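Local coordinates for glycoside hydrolase family protein (Novosphingobium sp. PP1Y, PDB 6Q2F), which probably hydrolyses alpha-L-rhamnosyl linkages in glycosides, working as an alpha-L-rhamnosidase of the glycoside hydrolases, at residues R56-W61 and V676-V681; R72-W77 and V681-D686; A91-P96 and L692-F697; L126-A131 and R495-L500; A651-A656 and G698-R703. One frame throughout, in Å; residues are numbered along the deposited sequence.

How the contacts relate
Contacts 1 and 4 are buried pairings within one parallel beta/alpha barrel, both resting on backbone hydrogen bonds between strands; contact 1 joins the first and last strands, contact 4 the third and fourth. Contact 2 is also largely buried but lies just outside the sheet, where charged groups of helix 68-81 grip the loop that follows the last strand, sharing Val681 with contact 1. Contacts 3 and 5 are partly buried and join loops, the former by aliphatic tips and a water, the latter by aromatic faces and two waters. Arg703 ties contact 5 to contact 2 through salt bridges, whereas contact 4 does not touch contacts 3 and 5.

Contact 1: residues R56-W61 and V676-V681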
# COMPACT_ATOMS: atom_id res chain seq x y z
N ARG A 56 -4.42 17.24 -1.18
CA ARG A 56 -5.82 16.87 -1.19
C ARG A 56 -6.20 16.29 0.16
O ARG A 56 -5.34 15.99 1.00
CB ARG A 56 -6.08 15.86 -2.31
CG ARG A 56 -6.24 16.42 -3.72
CD ARG A 56 -5.02 17.17 -4.27
NE ARG A 56 -5.29 17.51 -5.67
CZ ARG A 56 -4.81 18.57 -6.32
NH1 ARG A 56 -4.00 19.42 -5.70
NH2 ARG A 56 -5.16 18.74 -7.60
N VAL A 57 -7.50 16.11 0.38
CA VAL A 57 -7.98 15.36 1.55
C VAL A 57 -9.01 14.33 1.10
O VAL A 57 -9.73 14.52 0.12
CB VAL A 57 -8.58 16.28 2.64
CG1 VAL A 57 -7.56 17.34 3.06
CG2 VAL A 57 -9.87 16.90 2.15
N TRP A 58 -9.08 13.24 1.84
CA TRP A 58 -10.23 12.37 1.75
C TRP A 58 -11.36 13.00 2.56
O TRP A 58 -11.14 13.67 3.58
CB TRP A 58 -9.89 10.97 2.27
CG TRP A 58 -9.20 10.14 1.22
CD1 TRP A 58 -8.76 10.58 0.00
CD2 TRP A 58 -8.91 8.74 1.27
NE1 TRP A 58 -8.21 9.54 -0.70
CE2 TRP A 58 -8.29 8.40 0.05
CE3 TRP A 58 -9.14 7.73 2.21
CZ2 TRP A 58 -7.87 7.10 -0.24
CZ3 TRP A 58 -8.72 6.44 1.93
CH2 TRP A 58 -8.10 6.14 0.71
N TRP A 59 -12.59 12.80 2.08
CA TRP A 59 -13.75 13.56 2.57
C TRP A 59 -14.94 12.60 2.69
O TRP A 59 -15.80 12.53 1.82
CB TRP A 59 -14.03 14.73 1.63
CG TRP A 59 -15.11 15.68 2.03
CD1 TRP A 59 -15.22 16.37 3.22
CD2 TRP A 59 -16.16 16.15 1.19
NE1 TRP A 59 -16.32 17.21 3.17
CE2 TRP A 59 -16.91 17.09 1.93
CE3 TRP A 59 -16.56 15.85 -0.11
CZ2 TRP A 59 -18.02 17.72 1.41
CZ3 TRP A 59 -17.68 16.47 -0.63
CH2 TRP A 59 -18.39 17.40 0.13
N HIS A 60 -14.96 11.86 3.79
CA HIS A 60 -15.96 10.81 3.98
C HIS A 60 -17.29 11.40 4.40
O HIS A 60 -17.36 12.21 5.32
CB HIS A 60 -15.49 9.81 5.02
CG HIS A 60 -14.33 8.96 4.58
ND1 HIS A 60 -13.02 9.38 4.69
CD2 HIS A 60 -14.29 7.71 4.06
CE1 HIS A 60 -12.22 8.43 4.23
NE2 HIS A 60 -12.97 7.41 3.85
N TRP A 61 -18.36 10.98 3.74
CA TRP A 61 -19.72 11.25 4.17
C TRP A 61 -20.16 10.10 5.07
O TRP A 61 -20.35 8.98 4.59
CB TRP A 61 -20.66 11.39 2.96
CG TRP A 61 -20.50 12.66 2.19
CD1 TRP A 61 -19.58 13.63 2.38
CD2 TRP A 61 -21.32 13.08 1.09
NE1 TRP A 61 -19.75 14.64 1.47
CE2 TRP A 61 -20.83 14.32 0.66
CE3 TRP A 61 -22.41 12.51 0.41
CZ2 TRP A 61 -21.41 15.04 -0.39
CZ3 TRP A 61 -22.98 13.22 -0.61
CH2 TRP A 61 -22.48 14.47 -1.01
N VAL A 676 -2.50 13.05 0.19
CA VAL A 676 -3.95 13.05 0.27
C VAL A 676 -4.27 12.69 1.72
O VAL A 676 -4.14 11.52 2.12
CB VAL A 676 -4.61 12.09 -0.73
CG1 VAL A 676 -6.14 12.26 -0.71
CG2 VAL A 676 -4.05 12.35 -2.15
N ILE A 677 -4.59 13.68 2.51
CA ILE A 677 -4.77 13.45 3.92
C ILE A 677 -5.97 12.65 4.31
O ILE A 677 -7.05 12.97 3.96
CB ILE A 677 -4.73 14.76 4.71
CG1 ILE A 677 -3.44 15.49 4.43
CG2 ILE A 677 -4.88 14.50 6.18
CD1 ILE A 677 -3.53 16.97 4.54
N HIS A 678 -5.72 11.61 5.05
CA HIS A 678 -6.73 10.76 5.59
C HIS A 678 -6.97 11.21 7.01
O HIS A 678 -6.14 10.94 7.82
CB HIS A 678 -6.19 9.36 5.63
CG HIS A 678 -7.17 8.34 6.09
ND1 HIS A 678 -7.57 8.24 7.40
CD2 HIS A 678 -7.82 7.38 5.42
CE1 HIS A 678 -8.44 7.27 7.51
NE2 HIS A 678 -8.61 6.73 6.33
N THR A 679 -8.08 11.85 7.36
CA THR A 679 -9.15 12.30 6.50
C THR A 679 -9.77 13.59 7.02
O THR A 679 -9.47 14.07 8.06
CB THR A 679 -10.41 11.42 6.49
OG1 THR A 679 -10.45 10.54 7.59
CG2 THR A 679 -10.60 10.78 5.28
N SER A 680 -10.68 14.10 6.23
CA SER A 680 -11.43 15.24 6.51
C SER A 680 -12.88 14.80 6.38
O SER A 680 -13.49 14.98 5.38
CB SER A 680 -11.10 16.32 5.52
OG SER A 680 -11.61 17.53 5.91
N VAL A 681 -13.41 14.21 7.43
CA VAL A 681 -14.80 13.80 7.46
C VAL A 681 -15.70 15.02 7.25
O VAL A 681 -15.43 16.12 7.75
CB VAL A 681 -15.08 13.09 8.80
CG1 VAL A 681 -16.55 13.14 9.15
CG2 VAL A 681 -14.62 11.64 8.72
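Arg56 opens the seam where the first and last strands of a parallel eight-stranded beta/alpha barrel meet. Its O accepts Ile677 N at 2.9 Å, while its guanidinium turns off to Glu127 and to the backbone of Arg54. Val57 lays CG2 on Ser680 CB at 3.6 Å and CG1 beside Ile677. Trp58 carries the centre: its N donates to Ile677 O (2.9 Å) and its O accepts Ser680 N (2.7 Å), so segment 676-681 fits one residue more between these bonds than regular parallel pairing would; the peptide before Thr679 is cis. The Trp58 indole brings CE3 to His678 CD2 at 3.5 Å, the two rings inclined by 52°, and sends NE1 to Gln87. An alanine here would lack the ring that meets His678 and the N-H that Gln87 accepts, and would probably loosen the aromatic cluster. Trp59, CG anti to the backbone N, swings the other way, with Ser680 O at its ring edge 3.1 Å from CD1 and NE1 bound to Asp74. His60 turns its edge toward the face of His678 in an offset edge-to-face pair, centroids 6.0 Å apart. Backbone bonds thus close the barrel, while Trp58, His60 and His678 form an aromatic cluster. Trp58 packs on the sodium ligands Asp503 and Glu644, and His678 on Glu644, so these two rings probably help shape the surroundings of the metal.

Contact 2: residues R72-W77 and V681-D686; sequences RKDLEW and VHVPVD
The imidazole of His682 has Pro684 N over one face, 3.8 Å above the ring plane and displaced toward the rim, and at its edge Asp74 OD2 lies nearly in the plane of the ring. The result is a histidine-carboxylate hydrogen bond joining helix 68-81, the first helix of the beta/alpha barrel, to the loop after the last barrel strand. His682 ND1 donates to Asp74 OD2 at 2.7 Å; the carboxylate stands almost upright to the imidazole, the planes 81° apart. The same oxygen offers its syn lone pair to Val683 N at 3.0 Å and accepts Trp59 NE1 as well, so three donors grip it, while OD1 pairs with Arg703. Such a setting would probably keep the aspartate ionised. One residue earlier on the helix, Lys73 reaches out with its chain extended beyond CG. Its ammonium is shared between Asp69 and Asp686, and the salt bridge to Asp686 is short, with Lys73 NZ 2.6 Å from OD2 and 27° above the carboxylate plane.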
# COMPACT_ATOMS: atom_id res chain seq x y z
N ARG A 72 -20.79 23.29 1.95
CA ARG A 72 -20.24 24.60 1.63
C ARG A 72 -19.22 25.04 2.67
O ARG A 72 -18.14 25.51 2.31
CB ARG A 72 -21.36 25.62 1.50
CG ARG A 72 -20.90 27.08 1.59
CD ARG A 72 -21.99 27.99 0.98
NE ARG A 72 -22.01 27.86 -0.47
CZ ARG A 72 -23.01 28.24 -1.26
NH1 ARG A 72 -24.12 28.75 -0.74
NH2 ARG A 72 -22.90 28.09 -2.57
N LYS A 73 -19.56 24.91 3.96
CA LYS A 73 -18.63 25.32 5.01
C LYS A 73 -17.38 24.45 5.01
O LYS A 73 -16.28 24.94 5.27
CB LYS A 73 -19.32 25.29 6.37
CG LYS A 73 -20.44 26.32 6.51
CD LYS A 73 -21.39 25.95 7.65
CE LYS A 73 -22.38 27.07 7.93
NZ LYS A 73 -23.32 26.68 9.04
N ASP A 74 -17.52 23.14 4.75
CA ASP A 74 -16.35 22.30 4.55
C ASP A 74 -15.46 22.84 3.44
O ASP A 74 -14.24 23.00 3.62
CB ASP A 74 -16.75 20.87 4.19
CG ASP A 74 -17.26 20.08 5.38
OD1 ASP A 74 -17.26 20.61 6.51
OD2 ASP A 74 -17.65 18.91 5.16
N LEU A 75 -16.04 23.10 2.27
CA LEU A 75 -15.20 23.44 1.13
C LEU A 75 -14.67 24.87 1.25
O LEU A 75 -13.57 25.16 0.78
CB LEU A 75 -15.96 23.23 -0.18
CG LEU A 75 -15.86 21.82 -0.78
CD1 LEU A 75 -16.38 20.75 0.18
CD2 LEU A 75 -16.57 21.74 -2.12
N GLU A 76 -15.42 25.75 1.91
CA GLU A 76 -14.89 27.08 2.18
C GLU A 76 -13.75 27.02 3.19
O GLU A 76 -12.79 27.79 3.08
CB GLU A 76 -15.99 28.02 2.67
CG GLU A 76 -17.01 28.42 1.59
CD GLU A 76 -18.21 29.15 2.18
OE1 GLU A 76 -18.86 29.90 1.43
OE2 GLU A 76 -18.48 28.97 3.38
N TRP A 77 -13.83 26.12 4.18
CA TRP A 77 -12.71 25.93 5.10
C TRP A 77 -11.46 25.47 4.35
O TRP A 77 -10.36 25.98 4.58
CB TRP A 77 -13.07 24.93 6.20
CG TRP A 77 -11.85 24.56 7.01
CD1 TRP A 77 -11.20 25.35 7.91
CD2 TRP A 77 -11.12 23.33 6.96
NE1 TRP A 77 -10.11 24.68 8.43
CE2 TRP A 77 -10.04 23.44 7.86
CE3 TRP A 77 -11.27 22.15 6.24
CZ2 TRP A 77 -9.13 22.40 8.07
CZ3 TRP A 77 -10.35 21.12 6.44
CH2 TRP A 77 -9.30 21.25 7.35
N VAL A 681 -13.41 14.21 7.43
CA VAL A 681 -14.80 13.80 7.46
C VAL A 681 -15.70 15.02 7.25
O VAL A 681 -15.43 16.12 7.75
CB VAL A 681 -15.08 13.09 8.80
CG1 VAL A 681 -16.55 13.14 9.15
CG2 VAL A 681 -14.62 11.64 8.72
N HIS A 682 -16.77 14.83 6.49
CA HIS A 682 -17.72 15.90 6.23
C HIS A 682 -18.45 16.30 7.51
O HIS A 682 -18.95 15.43 8.24
CB HIS A 682 -18.74 15.45 5.17
CG HIS A 682 -19.99 16.26 5.15
ND1 HIS A 682 -20.00 17.63 4.99
CD2 HIS A 682 -21.30 15.88 5.24
CE1 HIS A 682 -21.24 18.06 4.99
NE2 HIS A 682 -22.05 17.03 5.13
N VAL A 683 -18.53 17.61 7.75
CA VAL A 683 -19.18 18.16 8.94
C VAL A 683 -20.57 18.65 8.55
O VAL A 683 -20.70 19.71 7.92
CB VAL A 683 -18.34 19.30 9.55
CG1 VAL A 683 -19.08 19.94 10.72
CG2 VAL A 683 -16.98 18.77 9.96
N PRO A 684 -21.63 17.91 8.87
CA PRO A 684 -22.97 18.31 8.40
C PRO A 684 -23.64 19.37 9.25
O PRO A 684 -24.50 20.09 8.72
CB PRO A 684 -23.76 17.00 8.47
CG PRO A 684 -23.16 16.34 9.67
CD PRO A 684 -21.65 16.58 9.48
N VAL A 685 -23.28 19.50 10.52
CA VAL A 685 -23.88 20.47 11.43
C VAL A 685 -22.77 21.06 12.29
O VAL A 685 -21.77 20.40 12.58
CB VAL A 685 -25.00 19.84 12.32
CG1 VAL A 685 -26.12 19.27 11.45
CG2 VAL A 685 -24.43 18.74 13.18
N ASP A 686 -22.94 22.31 12.70
CA ASP A 686 -21.86 23.00 13.40
C ASP A 686 -21.82 22.73 14.90
O ASP A 686 -20.74 22.83 15.50
CB ASP A 686 -21.94 24.52 13.16
CG ASP A 686 -21.84 24.89 11.67
OD1 ASP A 686 -21.41 24.04 10.87
OD2 ASP A 686 -22.19 26.03 11.31

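Contact 3: residues A91-P96 and L692-F697; sequences ANLQTP and LSLAIF
Leu692, with CG beside its backbone N, pushes CD2 against Thr95 CG2 at 3.5 Å, a tight methyl-to-methyl meeting. Leu694 comes next, its CG anti to the backbone N (chi1 167°), and touches Leu93 tip to tip, CD1 to CD1 at 3.8 Å, the two side chains crossing obliquely. Ala695 adds its CB at the margin of the same Leu93 methyl, 4.4 Å from CD1. It also takes the second position of a type II' beta turn that runs from Leu694 to Phe697 and is closed by Phe697 N donating to Leu694 O at 3.0 Å. No direct hydrogen bond spans the loops; a water donates to Thr95 OG1 at 3.1 Å and accepts a weak bond from Ala695 N. Thr95 OG1 in turn donates to Leu93 O (2.8 Å), which fixes the threonine's rotation so that CG2 is left for Leu692. The contact sits at the end of barrel strand 85-91: Leu93, Thr95 and Leu694 lean on Met62 of strand 56-62, and Leu692 reaches Trp1115 of strand 1115-1116.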
# COMPACT_ATOMS: atom_id res chain seq x y z
N ALA A 91 -19.69 6.56 2.92
CA ALA A 91 -19.24 5.45 3.75
C ALA A 91 -20.37 4.99 4.67
O ALA A 91 -20.80 5.74 5.55
CB ALA A 91 -18.02 5.85 4.58
N ASN A 92 -20.82 3.74 4.49
CA ASN A 92 -21.94 3.20 5.24
C ASN A 92 -21.45 2.48 6.50
O ASN A 92 -21.66 1.29 6.70
CB ASN A 92 -22.76 2.26 4.36
CG ASN A 92 -24.08 1.84 5.01
OD1 ASN A 92 -24.27 0.69 5.39
ND2 ASN A 92 -25.00 2.79 5.12
N LEU A 93 -20.75 3.24 7.34
CA LEU A 93 -20.30 2.75 8.64
C LEU A 93 -21.23 3.31 9.71
O LEU A 93 -21.54 4.51 9.70
CB LEU A 93 -18.86 3.18 8.93
CG LEU A 93 -17.79 2.66 7.97
CD1 LEU A 93 -16.41 2.96 8.52
CD2 LEU A 93 -17.94 1.15 7.79
N GLN A 94 -21.67 2.45 10.62
CA GLN A 94 -22.63 2.83 11.64
C GLN A 94 -22.15 4.07 12.42
O GLN A 94 -21.11 4.04 13.07
CB GLN A 94 -22.87 1.66 12.59
CG GLN A 94 -23.90 1.98 13.66
CD GLN A 94 -24.58 0.75 14.21
OE1 GLN A 94 -25.80 0.71 14.34
NE2 GLN A 94 -23.78 -0.27 14.53
N THR A 95 -22.93 5.15 12.33
CA THR A 95 -22.58 6.45 12.89
C THR A 95 -23.84 7.06 13.46
O THR A 95 -24.89 7.03 12.80
CB THR A 95 -21.99 7.42 11.84
OG1 THR A 95 -20.89 6.80 11.17
CG2 THR A 95 -21.51 8.69 12.52
N PRO A 96 -23.79 7.65 14.66
CA PRO A 96 -25.00 8.26 15.22
C PRO A 96 -25.54 9.34 14.29
O PRO A 96 -24.80 10.02 13.58
CB PRO A 96 -24.54 8.85 16.56
CG PRO A 96 -23.27 8.07 16.89
CD PRO A 96 -22.64 7.78 15.57
N LEU A 692 -18.26 14.31 14.16
CA LEU A 692 -18.11 12.99 13.55
C LEU A 692 -16.66 12.68 13.23
O LEU A 692 -15.84 13.57 13.00
CB LEU A 692 -18.91 12.91 12.27
CG LEU A 692 -20.41 13.10 12.34
CD1 LEU A 692 -20.93 13.03 10.91
CD2 LEU A 692 -21.04 12.07 13.21
N SER A 693 -16.36 11.38 13.21
CA SER A 693 -15.04 10.87 12.89
C SER A 693 -15.27 9.61 12.08
O SER A 693 -16.33 8.99 12.19
CB SER A 693 -14.25 10.56 14.16
OG SER A 693 -14.92 9.58 14.94
N LEU A 694 -14.28 9.17 11.31
CA LEU A 694 -14.42 7.96 10.54
C LEU A 694 -14.09 6.81 11.45
O LEU A 694 -13.01 6.33 11.47
CB LEU A 694 -13.45 7.97 9.37
CG LEU A 694 -13.22 6.66 8.63
CD1 LEU A 694 -14.47 6.18 7.94
CD2 LEU A 694 -12.08 6.72 7.65
N ALA A 695 -15.07 6.40 12.22
CA ALA A 695 -14.90 5.34 13.18
C ALA A 695 -13.76 5.63 14.15
O ALA A 695 -13.69 6.67 14.69
CB ALA A 695 -14.77 4.00 12.51
N ILE A 696 -12.84 4.71 14.32
CA ILE A 696 -11.75 4.87 15.24
C ILE A 696 -10.55 5.47 14.57
O ILE A 696 -9.47 5.39 15.07
CB ILE A 696 -11.29 3.51 15.74
CG1 ILE A 696 -10.89 2.64 14.58
CG2 ILE A 696 -12.37 2.82 16.53
CD1 ILE A 696 -10.19 1.39 15.02
N PHE A 697 -10.71 6.01 13.38
CA PHE A 697 -9.55 6.51 12.69
C PHE A 697 -9.42 7.99 12.57
O PHE A 697 -10.37 8.69 12.45
CB PHE A 697 -9.50 5.95 11.28
CG PHE A 697 -9.50 4.47 11.21
CD1 PHE A 697 -8.37 3.77 11.38
CD2 PHE A 697 -10.64 3.81 10.91
CE1 PHE A 697 -8.38 2.41 11.32
CE2 PHE A 697 -10.66 2.45 10.82
CZ PHE A 697 -9.52 1.75 11.03
O HOH W 1 -18.15 5.86 12.35

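Contact 4: residues L126-A131 and R495-L500; sequences LELAIA and RGVRAL
Leu128 O is the busiest atom here, taking Arg498 N at 2.7 Å nearly along its C=O axis and Ala499 N in a weak second bond. Two residues further on, Ile130 N donates to Ala499 O at 3.1 Å. Between these bonds the small methyls of Ala129 and Ala499 meet, CB to CB at 3.9 Å. From the other side of the sheet Ile130, its CG1 in the crowded position between backbone N and carbonyl carbon, lies alongside Leu500 (CG1 to CD1, 3.7 Å) and crosses the Val497 side chain at about a right angle, CG1 near CG1. These are the third and fourth parallel strands of the beta/alpha barrel, their segments inclined by 43°. A glycine here in place of Ile130 would remove the branches that meet Leu500 and Val497, and would probably leave this side of the strand pair less tightly packed. Just ahead of the paired residues along both segments, a water donates to Leu126 O and to Gly496 O, 2.7 Å from each. Further out, Phe114 of helix 108-124 packs on Leu128, Ile130 and Val497, while Tyr479 and Tyr483 of helix 469-487 reach Ile130 and Leu476 meets Leu500.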
# COMPACT_ATOMS: atom_id res chain seq x y z
N LEU A 126 -11.45 23.50 -6.47
CA LEU A 126 -10.97 22.31 -5.77
C LEU A 126 -11.17 21.11 -6.68
O LEU A 126 -12.25 20.91 -7.23
CB LEU A 126 -11.74 22.11 -4.45
CG LEU A 126 -11.56 23.25 -3.45
CD1 LEU A 126 -12.55 23.19 -2.29
CD2 LEU A 126 -10.12 23.23 -2.95
N GLU A 127 -10.12 20.30 -6.83
CA GLU A 127 -10.22 19.06 -7.60
C GLU A 127 -11.04 18.04 -6.83
O GLU A 127 -10.62 17.58 -5.76
CB GLU A 127 -8.83 18.51 -7.90
CG GLU A 127 -8.85 17.09 -8.44
CD GLU A 127 -7.47 16.47 -8.54
OE1 GLU A 127 -6.84 16.57 -9.61
OE2 GLU A 127 -7.02 15.90 -7.53
N LEU A 128 -12.18 17.63 -7.37
CA LEU A 128 -13.05 16.67 -6.70
C LEU A 128 -12.86 15.29 -7.30
O LEU A 128 -12.91 15.13 -8.52
CB LEU A 128 -14.52 17.11 -6.80
CG LEU A 128 -15.55 16.10 -6.30
CD1 LEU A 128 -15.31 15.74 -4.83
CD2 LEU A 128 -16.96 16.64 -6.48
N ALA A 129 -12.64 14.30 -6.44
CA ALA A 129 -12.56 12.90 -6.85
C ALA A 129 -13.63 12.07 -6.15
O ALA A 129 -14.12 12.41 -5.07
CB ALA A 129 -11.17 12.31 -6.52
N ILE A 130 -13.98 10.96 -6.79
CA ILE A 130 -14.86 9.95 -6.21
C ILE A 130 -14.14 8.62 -6.25
O ILE A 130 -13.23 8.40 -7.04
CB ILE A 130 -16.21 9.85 -6.94
CG1 ILE A 130 -15.97 9.50 -8.42
CG2 ILE A 130 -16.95 11.15 -6.80
CD1 ILE A 130 -17.28 9.22 -9.20
N ALA A 131 -14.57 7.71 -5.38
CA ALA A 131 -14.07 6.35 -5.43
C ALA A 131 -14.71 5.61 -6.61
O ALA A 131 -15.72 6.03 -7.16
CB ALA A 131 -14.38 5.61 -4.13
N ARG A 495 -14.96 19.49 -15.44
CA ARG A 495 -15.44 20.35 -14.37
C ARG A 495 -16.12 19.47 -13.33
O ARG A 495 -16.61 18.38 -13.64
CB ARG A 495 -16.40 21.41 -14.91
CG ARG A 495 -15.68 22.52 -15.71
CD ARG A 495 -16.68 23.49 -16.33
NE ARG A 495 -17.19 24.47 -15.37
CZ ARG A 495 -18.35 25.12 -15.50
NH1 ARG A 495 -19.13 24.90 -16.55
NH2 ARG A 495 -18.73 25.99 -14.57
N GLY A 496 -16.15 19.95 -12.08
CA GLY A 496 -16.81 19.23 -11.01
C GLY A 496 -16.01 18.02 -10.57
O GLY A 496 -14.95 18.17 -9.94
N VAL A 497 -16.50 16.82 -10.86
CA VAL A 497 -15.76 15.60 -10.59
C VAL A 497 -14.64 15.48 -11.63
O VAL A 497 -14.91 15.37 -12.83
CB VAL A 497 -16.67 14.37 -10.61
CG1 VAL A 497 -15.89 13.10 -10.26
CG2 VAL A 497 -17.83 14.54 -9.64
N ARG A 498 -13.39 15.57 -11.18
CA ARG A 498 -12.25 15.54 -12.09
C ARG A 498 -11.56 14.20 -12.10
O ARG A 498 -10.73 13.96 -12.98
CB ARG A 498 -11.20 16.60 -11.71
CG ARG A 498 -11.78 18.01 -11.54
CD ARG A 498 -12.45 18.46 -12.84
NE ARG A 498 -11.57 18.24 -13.98
CZ ARG A 498 -10.56 19.04 -14.31
NH1 ARG A 498 -10.28 20.12 -13.58
NH2 ARG A 498 -9.81 18.75 -15.38
N ALA A 499 -11.84 13.34 -11.12
CA ALA A 499 -10.96 12.19 -10.97
C ALA A 499 -11.69 11.04 -10.33
O ALA A 499 -12.68 11.21 -9.61
CB ALA A 499 -9.72 12.55 -10.12
N LEU A 500 -11.13 9.86 -10.57
CA LEU A 500 -11.57 8.59 -10.04
C LEU A 500 -10.47 8.06 -9.14
O LEU A 500 -9.29 8.24 -9.43
CB LEU A 500 -11.81 7.61 -11.19
CG LEU A 500 -13.05 6.76 -11.36
CD1 LEU A 500 -14.31 7.55 -11.05
CD2 LEU A 500 -13.04 6.29 -12.83
O HOH W 2 -13.44 20.39 -9.54

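Contact 5: residues A651-A656 and G698-R703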
# COMPACT_ATOMS: atom_id res chain seq x y z
N ALA A 651 -6.40 7.09 18.33
CA ALA A 651 -5.70 8.27 18.85
C ALA A 651 -6.60 9.49 18.64
O ALA A 651 -6.30 10.37 17.83
CB ALA A 651 -4.34 8.44 18.17
N PRO A 652 -7.71 9.56 19.37
CA PRO A 652 -8.74 10.58 19.10
C PRO A 652 -8.22 12.01 19.21
O PRO A 652 -7.81 12.45 20.29
CB PRO A 652 -9.80 10.30 20.16
CG PRO A 652 -9.47 8.95 20.70
CD PRO A 652 -8.01 8.77 20.57
N TRP A 653 -8.27 12.74 18.10
CA TRP A 653 -7.90 14.16 18.04
C TRP A 653 -6.56 14.44 18.70
O TRP A 653 -6.29 15.55 19.16
CB TRP A 653 -9.01 15.03 18.63
CG TRP A 653 -10.22 15.07 17.72
CD1 TRP A 653 -10.43 15.95 16.69
CD2 TRP A 653 -11.34 14.18 17.72
NE1 TRP A 653 -11.62 15.66 16.07
CE2 TRP A 653 -12.20 14.58 16.67
CE3 TRP A 653 -11.72 13.09 18.51
CZ2 TRP A 653 -13.40 13.92 16.39
CZ3 TRP A 653 -12.90 12.42 18.22
CH2 TRP A 653 -13.73 12.84 17.17
N ALA A 654 -5.66 13.45 18.69
CA ALA A 654 -4.38 13.57 19.38
C ALA A 654 -3.24 14.05 18.47
O ALA A 654 -2.09 13.63 18.63
CB ALA A 654 -4.03 12.24 20.05
N PHE A 655 -3.52 14.96 17.54
CA PHE A 655 -2.48 15.41 16.63
C PHE A 655 -2.60 16.90 16.34
O PHE A 655 -3.68 17.40 16.02
CB PHE A 655 -2.52 14.64 15.28
CG PHE A 655 -2.44 13.16 15.42
CD1 PHE A 655 -3.60 12.40 15.58
CD2 PHE A 655 -1.21 12.51 15.36
CE1 PHE A 655 -3.53 11.01 15.68
CE2 PHE A 655 -1.12 11.12 15.46
CZ PHE A 655 -2.28 10.36 15.61
N ALA A 656 -1.49 17.58 16.47
CA ALA A 656 -1.28 18.92 15.95
C ALA A 656 -0.15 18.80 14.93
O ALA A 656 0.52 17.76 14.88
CB ALA A 656 -0.91 19.90 17.07
N GLY A 698 -8.18 8.43 12.57
CA GLY A 698 -7.84 9.80 12.34
C GLY A 698 -7.19 9.76 10.97
O GLY A 698 -7.18 8.72 10.40
N GLN A 699 -6.65 10.84 10.43
CA GLN A 699 -6.64 12.15 11.01
C GLN A 699 -8.03 12.71 11.11
O GLN A 699 -8.93 12.26 10.47
CB GLN A 699 -5.82 13.12 10.16
CG GLN A 699 -4.36 12.82 10.13
CD GLN A 699 -3.72 12.93 11.48
OE1 GLN A 699 -3.79 13.94 12.09
NE2 GLN A 699 -3.12 11.89 11.93
N TYR A 700 -8.16 13.74 11.91
CA TYR A 700 -9.44 14.38 12.20
C TYR A 700 -9.47 15.78 11.58
O TYR A 700 -9.93 16.75 12.19
CB TYR A 700 -9.67 14.44 13.71
CG TYR A 700 -9.60 13.07 14.35
CD1 TYR A 700 -8.39 12.52 14.76
CD2 TYR A 700 -10.75 12.30 14.53
CE1 TYR A 700 -8.33 11.27 15.33
CE2 TYR A 700 -10.70 11.04 15.08
CZ TYR A 700 -9.49 10.53 15.48
OH TYR A 700 -9.43 9.28 16.04
N PHE A 701 -8.97 15.89 10.35
CA PHE A 701 -8.55 17.17 9.77
C PHE A 701 -9.71 17.81 9.00
O PHE A 701 -9.77 17.78 7.78
CB PHE A 701 -7.34 16.92 8.87
CG PHE A 701 -6.72 18.16 8.33
CD1 PHE A 701 -6.30 19.17 9.18
CD2 PHE A 701 -6.51 18.31 6.97
CE1 PHE A 701 -5.68 20.31 8.68
CE2 PHE A 701 -5.91 19.44 6.46
CZ PHE A 701 -5.49 20.45 7.32
N ASN A 702 -10.65 18.39 9.75
CA ASN A 702 -11.77 19.11 9.15
C ASN A 702 -12.00 20.41 9.92
O ASN A 702 -11.23 20.77 10.82
CB ASN A 702 -13.05 18.25 9.08
CG ASN A 702 -13.58 17.84 10.46
OD1 ASN A 702 -13.34 18.50 11.48
ND2 ASN A 702 -14.32 16.74 10.49
N ARG A 703 -13.06 21.14 9.56
CA ARG A 703 -13.26 22.48 10.08
C ARG A 703 -13.61 22.50 11.56
O ARG A 703 -13.58 23.58 12.18
CB ARG A 703 -14.36 23.19 9.30
CG ARG A 703 -15.73 22.50 9.31
CD ARG A 703 -16.65 23.33 8.46
NE ARG A 703 -17.93 22.69 8.21
CZ ARG A 703 -19.01 22.97 8.92
NH1 ARG A 703 -18.92 23.86 9.91
NH2 ARG A 703 -20.16 22.35 8.67
O HOH W 3 -7.19 7.81 15.77
O HOH W 4 -12.44 16.93 13.40
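Two loops of the beta/alpha barrel meet here: the one leading from strand 642-649 into helix 657-670, and the one after strand 697-698, which pairs antiparallel with that same strand. Trp653 and Tyr700 form a face-to-face stack, the five-membered ring and the phenol 4.2 Å apart between centroids and tilted by 29°. Tyr700 CB makes a CH-pi contact over the same pyrrole face, 3.6 Å from its centroid. The backbone shares in this: Trp653 N sits over one face of the Tyr700 ring, toward the rim, and Gly698 CA over the opposite one. Trp653 takes the third position of a type II beta turn from Ala651 to Ala654, where phi is positive. In a second pairing of the two loops, Gln699 NE2 stands 3.6 Å above the centre of the Phe655 ring, amide steeply inclined to it, and is tied to Met646 O. One water joins Tyr700 OH to Ala651 N; another accepts Trp653 NE1 at 3.1 Å and donates to Tyr700 O and to Asn702 OD1, the latter at 2.6 Å.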